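Local atomic coordinates of putative lipoprotein YcdA (Bacillus subtilis subsp. subtilis str. 168, PDB entry 4R4G), a protein that is of unknown function but is a putative membrane-attached lipoprotein, built from an Ig-like N-terminal domain and a C-terminal domain of helices and strands. Residues Y153-V156 and L157-K161; E176-N179 and D180-S184; N207-N210 and G211-G215. All coordinates share one frame; numbering follows the deposited sequence.

Interaction 1: residues Y153-V156 and L157-K161; sequences YVDV and LLFGK
Val154 and Phe159 meet in a CH-pi contact: CG1 of Val154 lies over one face of the Phe159 ring, 3.8 Å from its centroid and displaced toward the rim. The methyl is placed there because CG1 stands anti to the backbone N (chi1 169°). Both Val154 methyls, CG1 and CG2, also lie 4.0 Å from Leu158 CD1. On the adjoining flank, Tyr153 and Leu157 run side by side, with Leu157 CD1 at the edge of the tyrosine ring.

The backbone bonds record the end of the helix. Leu157 N still gives an ordinary bond to Tyr153 O, but Val154 O accepts two donors, Leu158 N at 2.8 Å and Phe159 N at 3.0 Å. Gly160 then turns with positive phi, and Lys161 N reaches back to Asp155 O at 2.8 Å, from above the carbonyl plane. Bonds to the fifth residue (Phe159 N to Val154 O) and the sixth (Lys161 N to Asp155 O) thus take over from the four-residue spacing as the helix ends.

The extended Lys161 chain runs alongside Asp155, and Lys161 NZ makes a long salt bridge with Asp155 OD2, 3.9 Å.

Around this C-terminal end of helix 145-157, Tyr153 meets Phe166 of helix 165-170 edge-to-face, Leu157 and Leu158 rest on Phe181 of helix 174-192, and Val154 and Phe159 both pack on Ile222 of strand 221-230.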
ATOM      1  N   TYR A 153     -10.769   3.138  -4.079  1.00 67.64           N
ATOM      2  CA  TYR A 153     -11.783   2.879  -3.067  1.00 66.83           C
ATOM      3  C   TYR A 153     -12.214   4.190  -2.445  1.00 68.92           C
ATOM      4  O   TYR A 153     -13.405   4.431  -2.329  1.00 70.45           O
ATOM      5  CB  TYR A 153     -11.248   1.928  -1.983  1.00 68.31           C
ATOM      6  CG  TYR A 153     -11.550   0.466  -2.220  1.00 72.66           C
ATOM      7  CD1 TYR A 153     -12.741  -0.101  -1.780  1.00 75.86           C
ATOM      8  CD2 TYR A 153     -10.628  -0.365  -2.851  1.00 74.30           C
ATOM      9  CE1 TYR A 153     -13.009  -1.454  -1.964  1.00 79.21           C
ATOM     10  CE2 TYR A 153     -10.886  -1.722  -3.044  1.00 76.94           C
ATOM     11  CZ  TYR A 153     -12.083  -2.260  -2.606  1.00 87.74           C
ATOM     12  OH  TYR A 153     -12.349  -3.590  -2.809  1.00 93.48           O
ATOM     13  N   VAL A 154     -11.252   5.060  -2.095  1.00 63.21           N
ATOM     14  CA  VAL A 154     -11.494   6.381  -1.499  1.00 61.14           C
ATOM     15  C   VAL A 154     -12.279   7.251  -2.503  1.00 64.46           C
ATOM     16  O   VAL A 154     -13.285   7.866  -2.130  1.00 63.35           O
ATOM     17  CB  VAL A 154     -10.170   7.048  -1.011  1.00 62.70           C
ATOM     18  CG1 VAL A 154     -10.376   8.515  -0.636  1.00 62.94           C
ATOM     19  CG2 VAL A 154      -9.605   6.293   0.179  1.00 60.97           C
ATOM     20  N   ASP A 155     -11.871   7.228  -3.773  1.00 62.00           N
ATOM     21  CA  ASP A 155     -12.525   7.987  -4.836  1.00 63.55           C
ATOM     22  C   ASP A 155     -14.024   7.665  -4.942  1.00 69.78           C
ATOM     23  O   ASP A 155     -14.858   8.573  -4.830  1.00 69.79           O
ATOM     24  CB  ASP A 155     -11.832   7.707  -6.181  1.00 66.38           C
ATOM     25  CG  ASP A 155     -10.652   8.597  -6.522  1.00 74.75           C
ATOM     26  OD1 ASP A 155     -10.148   9.302  -5.617  1.00 74.26           O
ATOM     27  OD2 ASP A 155     -10.248   8.607  -7.695  1.00 82.89           O
ATOM     28  N   VAL A 156     -14.365   6.369  -5.101  1.00 66.80           N
ATOM     29  CA  VAL A 156     -15.750   5.933  -5.277  1.00 66.96           C
ATOM     30  C   VAL A 156     -16.565   6.021  -3.982  1.00 70.13           C
ATOM     31  O   VAL A 156     -17.715   6.456  -4.053  1.00 72.95           O
ATOM     32  CB  VAL A 156     -15.885   4.529  -5.927  1.00 71.72           C
ATOM     33  CG1 VAL A 156     -15.164   4.478  -7.267  1.00 72.85           C
ATOM     34  CG2 VAL A 156     -15.396   3.417  -5.011  1.00 70.65           C
ATOM     35  N   LEU A 157     -16.001   5.614  -2.829  1.00 62.91           N
ATOM     36  CA  LEU A 157     -16.728   5.594  -1.564  1.00 61.72           C
ATOM     37  C   LEU A 157     -16.791   6.896  -0.847  1.00 68.00           C
ATOM     38  O   LEU A 157     -17.850   7.226  -0.326  1.00 70.12           O
ATOM     39  CB  LEU A 157     -16.126   4.605  -0.571  1.00 61.12           C
ATOM     40  CG  LEU A 157     -16.111   3.133  -0.897  1.00 66.24           C
ATOM     41  CD1 LEU A 157     -15.426   2.399   0.206  1.00 65.91           C
ATOM     42  CD2 LEU A 157     -17.506   2.597  -1.109  1.00 68.48           C
ATOM     43  N   LEU A 158     -15.652   7.574  -0.674  1.00 63.99           N
ATOM     44  CA  LEU A 158     -15.609   8.779   0.148  1.00 62.71           C
ATOM     45  C   LEU A 158     -15.779  10.059  -0.641  1.00 65.16           C
ATOM     46  O   LEU A 158     -16.415  10.985  -0.143  1.00 64.80           O
ATOM     47  CB  LEU A 158     -14.291   8.810   0.935  1.00 61.99           C
ATOM     48  CG  LEU A 158     -14.192   7.741   2.025  1.00 66.20           C
ATOM     49  CD1 LEU A 158     -12.807   7.435   2.339  1.00 65.40           C
ATOM     50  CD2 LEU A 158     -14.920   8.156   3.282  1.00 69.72           C
ATOM     51  N   PHE A 159     -15.227  10.121  -1.851  1.00 61.29           N
ATOM     52  CA  PHE A 159     -15.288  11.335  -2.652  1.00 61.34           C
ATOM     53  C   PHE A 159     -16.463  11.369  -3.603  1.00 71.06           C
ATOM     54  O   PHE A 159     -16.736  12.420  -4.177  1.00 73.57           O
ATOM     55  CB  PHE A 159     -13.981  11.514  -3.444  1.00 61.81           C
ATOM     56  CG  PHE A 159     -12.730  11.736  -2.622  1.00 60.65           C
ATOM     57  CD1 PHE A 159     -12.807  12.069  -1.274  1.00 62.20           C
ATOM     58  CD2 PHE A 159     -11.472  11.610  -3.196  1.00 61.68           C
ATOM     59  CE1 PHE A 159     -11.652  12.283  -0.525  1.00 62.62           C
ATOM     60  CE2 PHE A 159     -10.319  11.806  -2.442  1.00 63.08           C
ATOM     61  CZ  PHE A 159     -10.418  12.143  -1.113  1.00 61.09           C
ATOM     62  N   GLY A 160     -17.138  10.240  -3.786  1.00 70.05           N
ATOM     63  CA  GLY A 160     -18.246  10.123  -4.731  1.00 71.70           C
ATOM     64  C   GLY A 160     -17.790  10.283  -6.174  1.00 80.18           C
ATOM     65  O   GLY A 160     -18.612  10.402  -7.076  1.00 82.90           O
ATOM     66  N   LYS A 161     -16.472  10.285  -6.401  1.00 78.13           N
ATOM     67  CA  LYS A 161     -15.840  10.450  -7.699  1.00 79.99           C
ATOM     68  C   LYS A 161     -16.057   9.214  -8.567  1.00 87.22           C
ATOM     69  O   LYS A 161     -16.234   8.106  -8.053  1.00 85.07           O
ATOM     70  CB  LYS A 161     -14.328  10.710  -7.496  1.00 81.31           C
ATOM     71  CG  LYS A 161     -13.652  11.552  -8.579  1.00 97.43           C
ATOM     72  CD  LYS A 161     -12.204  11.907  -8.201  1.00108.63           C
ATOM     73  CE  LYS A 161     -11.368  12.356  -9.385  1.00126.09           C
ATOM     74  NZ  LYS A 161      -9.902  12.260  -9.116  1.00135.58           N
TER

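Interaction 2: residues E176-N179 and D180-S184; sequences EIVN and DFNES
Glu176 to Asn179 each pass their carbonyl to the amide four residues on, Glu176 to Asp180 through Asn179 to Glu183, in regular alpha-helical bonds; the straightest is Asn182 N to Val178 O, 2.8 Å with 175° at the hydrogen.

Val178 and Asn182 are the side chains that touch most directly. They lie side by side and point the same way, with the Val178 CG1 methyl 3.6 Å from Asn182 ND2. With CG anti to its own carbonyl carbon (chi1 -69°), the Asn182 amide folds back along the helix, and its CG comes within 3.2 Å of Val178 O. The other amide atom, Asn182 OD1, accepts a hydrogen bond from Lys213 NZ of helix 203-219. On another side of the helix Asp180 folds back in the same manner, its CG 3.2 Å from Glu176 O. The extended Glu176 chain stands out from the helix, its OE1 5.3 Å from Asp180 OD2. Glu183, bent at chi2, passes its CG by Asn179 O and forms a salt bridge with Lys186.

Ile177, Val178 and Phe181 carry the inward apolar stripe, packing on Tyr153 and Leu157 of helix 145-157. Glu176 lies in the first turn of helix 174-192, where the helix N-terminus probably favours its negative charge; Asp180 stands one turn further on, a like charge. With no salt bridge or side-chain hydrogen bond between 176-179 and 180-184, these two turns are held chiefly by backbone bonds.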
ATOM      1  N   GLU A 176     -22.485  -1.916  -5.906  1.00 88.80           N
ATOM      2  CA  GLU A 176     -22.801  -2.676  -4.696  1.00 89.32           C
ATOM      3  C   GLU A 176     -22.058  -2.166  -3.453  1.00 91.76           C
ATOM      4  O   GLU A 176     -22.701  -1.978  -2.422  1.00 90.94           O
ATOM      5  CB  GLU A 176     -22.487  -4.164  -4.906  1.00 93.24           C
ATOM      6  CG  GLU A 176     -23.289  -5.108  -4.030  1.00105.28           C
ATOM      7  CD  GLU A 176     -23.213  -6.556  -4.461  1.00124.04           C
ATOM      8  OE1 GLU A 176     -22.163  -7.198  -4.215  1.00114.92           O
ATOM      9  OE2 GLU A 176     -24.201  -7.044  -5.058  1.00114.29           O
ATOM     10  N   ILE A 177     -20.723  -1.956  -3.542  1.00 87.95           N
ATOM     11  CA  ILE A 177     -19.897  -1.528  -2.408  1.00 85.54           C
ATOM     12  C   ILE A 177     -20.272  -0.112  -1.953  1.00 83.98           C
ATOM     13  O   ILE A 177     -20.298   0.127  -0.748  1.00 83.28           O
ATOM     14  CB  ILE A 177     -18.373  -1.699  -2.678  1.00 89.01           C
ATOM     15  CG1 ILE A 177     -17.555  -1.571  -1.384  1.00 88.79           C
ATOM     16  CG2 ILE A 177     -17.829  -0.792  -3.785  1.00 89.53           C
ATOM     17  CD1 ILE A 177     -16.361  -2.430  -1.364  1.00 97.43           C
ATOM     18  N   VAL A 178     -20.628   0.781  -2.897  1.00 77.47           N
ATOM     19  CA  VAL A 178     -21.027   2.163  -2.635  1.00 75.11           C
ATOM     20  C   VAL A 178     -22.413   2.200  -1.958  1.00 81.99           C
ATOM     21  O   VAL A 178     -22.585   2.906  -0.959  1.00 80.94           O
ATOM     22  CB  VAL A 178     -21.008   3.005  -3.937  1.00 77.80           C
ATOM     23  CG1 VAL A 178     -21.714   4.347  -3.755  1.00 76.52           C
ATOM     24  CG2 VAL A 178     -19.590   3.210  -4.434  1.00 76.21           C
ATOM     25  N   ASN A 179     -23.397   1.460  -2.508  1.00 80.98           N
ATOM     26  CA  ASN A 179     -24.746   1.404  -1.952  1.00 82.15           C
ATOM     27  C   ASN A 179     -24.719   0.854  -0.536  1.00 85.14           C
ATOM     28  O   ASN A 179     -25.374   1.410   0.351  1.00 83.08           O
ATOM     29  CB  ASN A 179     -25.676   0.582  -2.842  1.00 89.12           C
ATOM     30  CG  ASN A 179     -26.249   1.379  -3.988  1.00121.48           C
ATOM     31  OD1 ASN A 179     -25.527   1.924  -4.837  1.00115.66           O
ATOM     32  ND2 ASN A 179     -27.565   1.482  -4.026  1.00119.16           N
ATOM     33  N   ASP A 180     -23.916  -0.197  -0.311  1.00 83.52           N
ATOM     34  CA  ASP A 180     -23.759  -0.777   1.019  1.00 84.79           C
ATOM     35  C   ASP A 180     -23.148   0.247   1.970  1.00 87.29           C
ATOM     36  O   ASP A 180     -23.653   0.408   3.085  1.00 87.15           O
ATOM     37  CB  ASP A 180     -22.908  -2.057   0.976  1.00 88.32           C
ATOM     38  CG  ASP A 180     -23.580  -3.284   0.367  1.00106.03           C
ATOM     39  OD1 ASP A 180     -24.823  -3.233   0.109  1.00108.84           O
ATOM     40  OD2 ASP A 180     -22.875  -4.296   0.155  1.00113.12           O
ATOM     41  N   PHE A 181     -22.106   0.984   1.499  1.00 82.13           N
ATOM     42  CA  PHE A 181     -21.415   2.018   2.272  1.00 79.76           C
ATOM     43  C   PHE A 181     -22.369   3.133   2.638  1.00 81.35           C
ATOM     44  O   PHE A 181     -22.460   3.466   3.810  1.00 82.31           O
ATOM     45  CB  PHE A 181     -20.185   2.578   1.520  1.00 80.37           C
ATOM     46  CG  PHE A 181     -19.472   3.712   2.235  1.00 80.30           C
ATOM     47  CD1 PHE A 181     -18.509   3.451   3.206  1.00 82.79           C
ATOM     48  CD2 PHE A 181     -19.770   5.044   1.937  1.00 80.70           C
ATOM     49  CE1 PHE A 181     -17.869   4.499   3.877  1.00 82.55           C
ATOM     50  CE2 PHE A 181     -19.130   6.088   2.608  1.00 82.11           C
ATOM     51  CZ  PHE A 181     -18.181   5.809   3.567  1.00 80.30           C
ATOM     52  N   ASN A 182     -23.082   3.695   1.649  1.00 75.77           N
ATOM     53  CA  ASN A 182     -24.066   4.755   1.839  1.00 74.62           C
ATOM     54  C   ASN A 182     -25.179   4.353   2.801  1.00 82.20           C
ATOM     55  O   ASN A 182     -25.621   5.182   3.588  1.00 82.02           O
ATOM     56  CB  ASN A 182     -24.657   5.163   0.497  1.00 69.95           C
ATOM     57  CG  ASN A 182     -23.658   5.870  -0.382  1.00 81.67           C
ATOM     58  OD1 ASN A 182     -22.566   6.232   0.045  1.00 83.15           O
ATOM     59  ND2 ASN A 182     -23.992   6.071  -1.636  1.00 67.79           N
ATOM     60  N   GLU A 183     -25.623   3.097   2.768  1.00 82.70           N
ATOM     61  CA  GLU A 183     -26.683   2.676   3.674  1.00 85.22           C
ATOM     62  C   GLU A 183     -26.158   2.575   5.090  1.00 90.60           C
ATOM     63  O   GLU A 183     -26.768   3.128   6.005  1.00 91.48           O
ATOM     64  CB  GLU A 183     -27.342   1.371   3.215  1.00 89.25           C
ATOM     65  CG  GLU A 183     -28.319   1.569   2.057  1.00100.99           C
ATOM     66  CD  GLU A 183     -29.324   2.706   2.154  1.00117.51           C
ATOM     67  OE1 GLU A 183     -29.999   2.836   3.203  1.00109.25           O
ATOM     68  OE2 GLU A 183     -29.435   3.469   1.167  1.00110.08           O
ATOM     69  N   SER A 184     -24.991   1.955   5.255  1.00 87.06           N
ATOM     70  CA  SER A 184     -24.306   1.810   6.534  1.00 86.62           C
ATOM     71  C   SER A 184     -24.033   3.199   7.141  1.00 87.24           C
ATOM     72  O   SER A 184     -24.251   3.392   8.336  1.00 87.63           O
ATOM     73  CB  SER A 184     -23.011   1.027   6.329  1.00 90.23           C
ATOM     74  OG  SER A 184     -22.186   0.994   7.481  1.00102.29           O
TER

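Interaction 3: residues N207-N210 and G211-G215; sequences NIVN and GIKEG
Ile208 and Ile212 lie side by side one turn apart, pointing the same way, and touch through Ile208 CG2 and Ile212 CD1 at 3.8 Å. Different branches do the work: Ile208 offers its short methyl, which is anti to the backbone N, whereas Ile212 sends its longer arm back along the helix (chi1 -75°, chi2 160°). That arm passes the Ile208 carbonyl, with Ile212 CG1 3.4 Å from Ile208 O, before its end reaches the neighbouring methyl.

Val209 and Lys213 repeat the side-by-side scheme on the next flank. Lys213 CG passes 3.3 Å from Val209 O, and the extended aliphatic chain then brings CE to within 3.8 Å of Val209 CG1, so the methyl touches the last carbon before the amino group. Lys213 NZ itself is carried beyond the turn, to Asn182 OD1 and, more weakly, to Leu157 O.

The turn belongs to helix 203-219, which leads into strand 221-230 in the C-terminal domain, a region assigned to DUF5105 in the NTF2 clan. Its two flanks serve different neighbours: Ile208 and Ile212 pack on helix 268-283, through Leu276 and Pro280 and through Tyr279 and Phe283 respectively, while Val209 and Lys213 face helix 174-192.

The backbone beneath both flanks is regular. Ile212 N to Ile208 O, 2.9 Å, and Lys213 N to Val209 O, 3.0 Å, are both nearly straight at 170°. Gly211, buried, bonds through its N to Asn207 O at 2.8 Å and presents only backbone. On the more open side Asn210 O accepts from Glu214 N, and the Glu214 carboxylate turns away to a salt bridge with Lys218.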
ATOM      1  N   ASN A 207     -29.019  13.683   0.680  1.00 69.95           N
ATOM      2  CA  ASN A 207     -28.377  14.964   0.409  1.00 69.63           C
ATOM      3  C   ASN A 207     -27.200  15.178   1.356  1.00 71.64           C
ATOM      4  O   ASN A 207     -26.207  15.784   0.947  1.00 71.06           O
ATOM      5  CB  ASN A 207     -29.368  16.120   0.491  1.00 72.21           C
ATOM      6  CG  ASN A 207     -30.108  16.389  -0.799  1.00103.34           C
ATOM      7  OD1 ASN A 207     -29.985  15.664  -1.800  1.00 98.47           O
ATOM      8  ND2 ASN A 207     -30.907  17.447  -0.798  1.00 98.71           N
ATOM      9  N   ILE A 208     -27.296  14.632   2.593  1.00 67.02           N
ATOM     10  CA  ILE A 208     -26.246  14.687   3.612  1.00 66.11           C
ATOM     11  C   ILE A 208     -25.025  13.873   3.113  1.00 69.54           C
ATOM     12  O   ILE A 208     -23.910  14.394   3.098  1.00 69.91           O
ATOM     13  CB  ILE A 208     -26.789  14.222   5.006  1.00 69.24           C
ATOM     14  CG1 ILE A 208     -27.489  15.401   5.725  1.00 69.98           C
ATOM     15  CG2 ILE A 208     -25.674  13.620   5.899  1.00 69.97           C
ATOM     16  CD1 ILE A 208     -28.351  15.050   6.917  1.00 71.63           C
ATOM     17  N   VAL A 209     -25.249  12.639   2.665  1.00 65.79           N
ATOM     18  CA  VAL A 209     -24.212  11.746   2.145  1.00 65.44           C
ATOM     19  C   VAL A 209     -23.551  12.360   0.926  1.00 68.76           C
ATOM     20  O   VAL A 209     -22.323  12.467   0.891  1.00 68.55           O
ATOM     21  CB  VAL A 209     -24.802  10.365   1.812  1.00 70.70           C
ATOM     22  CG1 VAL A 209     -23.748   9.442   1.218  1.00 70.54           C
ATOM     23  CG2 VAL A 209     -25.430   9.740   3.047  1.00 71.36           C
ATOM     24  N   ASN A 210     -24.363  12.801  -0.051  1.00 64.43           N
ATOM     25  CA  ASN A 210     -23.865  13.397  -1.281  1.00 64.48           C
ATOM     26  C   ASN A 210     -23.116  14.718  -1.021  1.00 67.97           C
ATOM     27  O   ASN A 210     -22.117  14.989  -1.697  1.00 68.32           O
ATOM     28  CB  ASN A 210     -24.986  13.571  -2.287  1.00 67.73           C
ATOM     29  CG  ASN A 210     -25.570  12.256  -2.774  1.00103.31           C
ATOM     30  OD1 ASN A 210     -24.926  11.186  -2.743  1.00 97.94           O
ATOM     31  ND2 ASN A 210     -26.814  12.310  -3.240  1.00 99.58           N
ATOM     32  N   GLY A 211     -23.553  15.476  -0.015  1.00 63.20           N
ATOM     33  CA  GLY A 211     -22.903  16.716   0.397  1.00 62.78           C
ATOM     34  C   GLY A 211     -21.565  16.473   1.070  1.00 65.26           C
ATOM     35  O   GLY A 211     -20.573  17.108   0.704  1.00 66.02           O
ATOM     36  N   ILE A 212     -21.519  15.543   2.055  1.00 60.72           N
ATOM     37  CA  ILE A 212     -20.279  15.151   2.757  1.00 59.92           C
ATOM     38  C   ILE A 212     -19.246  14.693   1.725  1.00 64.33           C
ATOM     39  O   ILE A 212     -18.124  15.186   1.743  1.00 66.35           O
ATOM     40  CB  ILE A 212     -20.520  14.064   3.847  1.00 62.14           C
ATOM     41  CG1 ILE A 212     -21.197  14.666   5.086  1.00 63.00           C
ATOM     42  CG2 ILE A 212     -19.230  13.383   4.241  1.00 61.22           C
ATOM     43  CD1 ILE A 212     -21.882  13.644   5.951  1.00 68.59           C
ATOM     44  N   LYS A 213     -19.639  13.808   0.798  1.00 59.99           N
ATOM     45  CA  LYS A 213     -18.772  13.315  -0.280  1.00 59.31           C
ATOM     46  C   LYS A 213     -18.256  14.437  -1.187  1.00 65.68           C
ATOM     47  O   LYS A 213     -17.095  14.401  -1.577  1.00 66.58           O
ATOM     48  CB  LYS A 213     -19.484  12.257  -1.138  1.00 60.69           C
ATOM     49  CG  LYS A 213     -19.706  10.936  -0.426  1.00 54.10           C
ATOM     50  CD  LYS A 213     -20.059   9.859  -1.400  1.00 54.81           C
ATOM     51  CE  LYS A 213     -20.547   8.643  -0.669  1.00 58.97           C
ATOM     52  NZ  LYS A 213     -20.495   7.438  -1.542  1.00 74.55           N
ATOM     53  N   GLU A 214     -19.085  15.432  -1.501  1.00 65.46           N
ATOM     54  CA  GLU A 214     -18.638  16.524  -2.360  1.00 67.48           C
ATOM     55  C   GLU A 214     -17.613  17.369  -1.614  1.00 73.57           C
ATOM     56  O   GLU A 214     -16.600  17.749  -2.207  1.00 74.59           O
ATOM     57  CB  GLU A 214     -19.799  17.370  -2.882  1.00 69.77           C
ATOM     58  CG  GLU A 214     -19.468  18.009  -4.224  1.00 85.79           C
ATOM     59  CD  GLU A 214     -19.915  19.453  -4.393  1.00124.23           C
ATOM     60  OE1 GLU A 214     -21.145  19.711  -4.413  1.00112.97           O
ATOM     61  OE2 GLU A 214     -19.026  20.325  -4.541  1.00123.92           O
ATOM     62  N   GLY A 215     -17.848  17.569  -0.312  1.00 69.24           N
ATOM     63  CA  GLY A 215     -16.952  18.299   0.576  1.00 68.95           C
ATOM     64  C   GLY A 215     -15.603  17.618   0.696  1.00 71.83           C
ATOM     65  O   GLY A 215     -14.568  18.261   0.515  1.00 72.97           O
TER

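In the fold
All three are local contacts along helices of the C-terminal domain, interaction 1 at a helix end, and their helices pack together: the centres of interactions 1 and 2, and of 1 and 3, lie about 11 Å apart, those of 2 and 3 about 14 Å. Interactions 1 and 3 are partly buried, interaction 2 is a surface contact. Interaction 1 has irregular backbone bonds and an aromatic contact; interaction 2 sets a methyl beside an amide, interaction 3 an isoleucine pair on one flank and a valine beside a lysine chain on another. Lys213 of interaction 3 reaches both others through its amino group. Side chains of each contact also approach a bound tetraethylene glycol, probably from the crystallisation liquor.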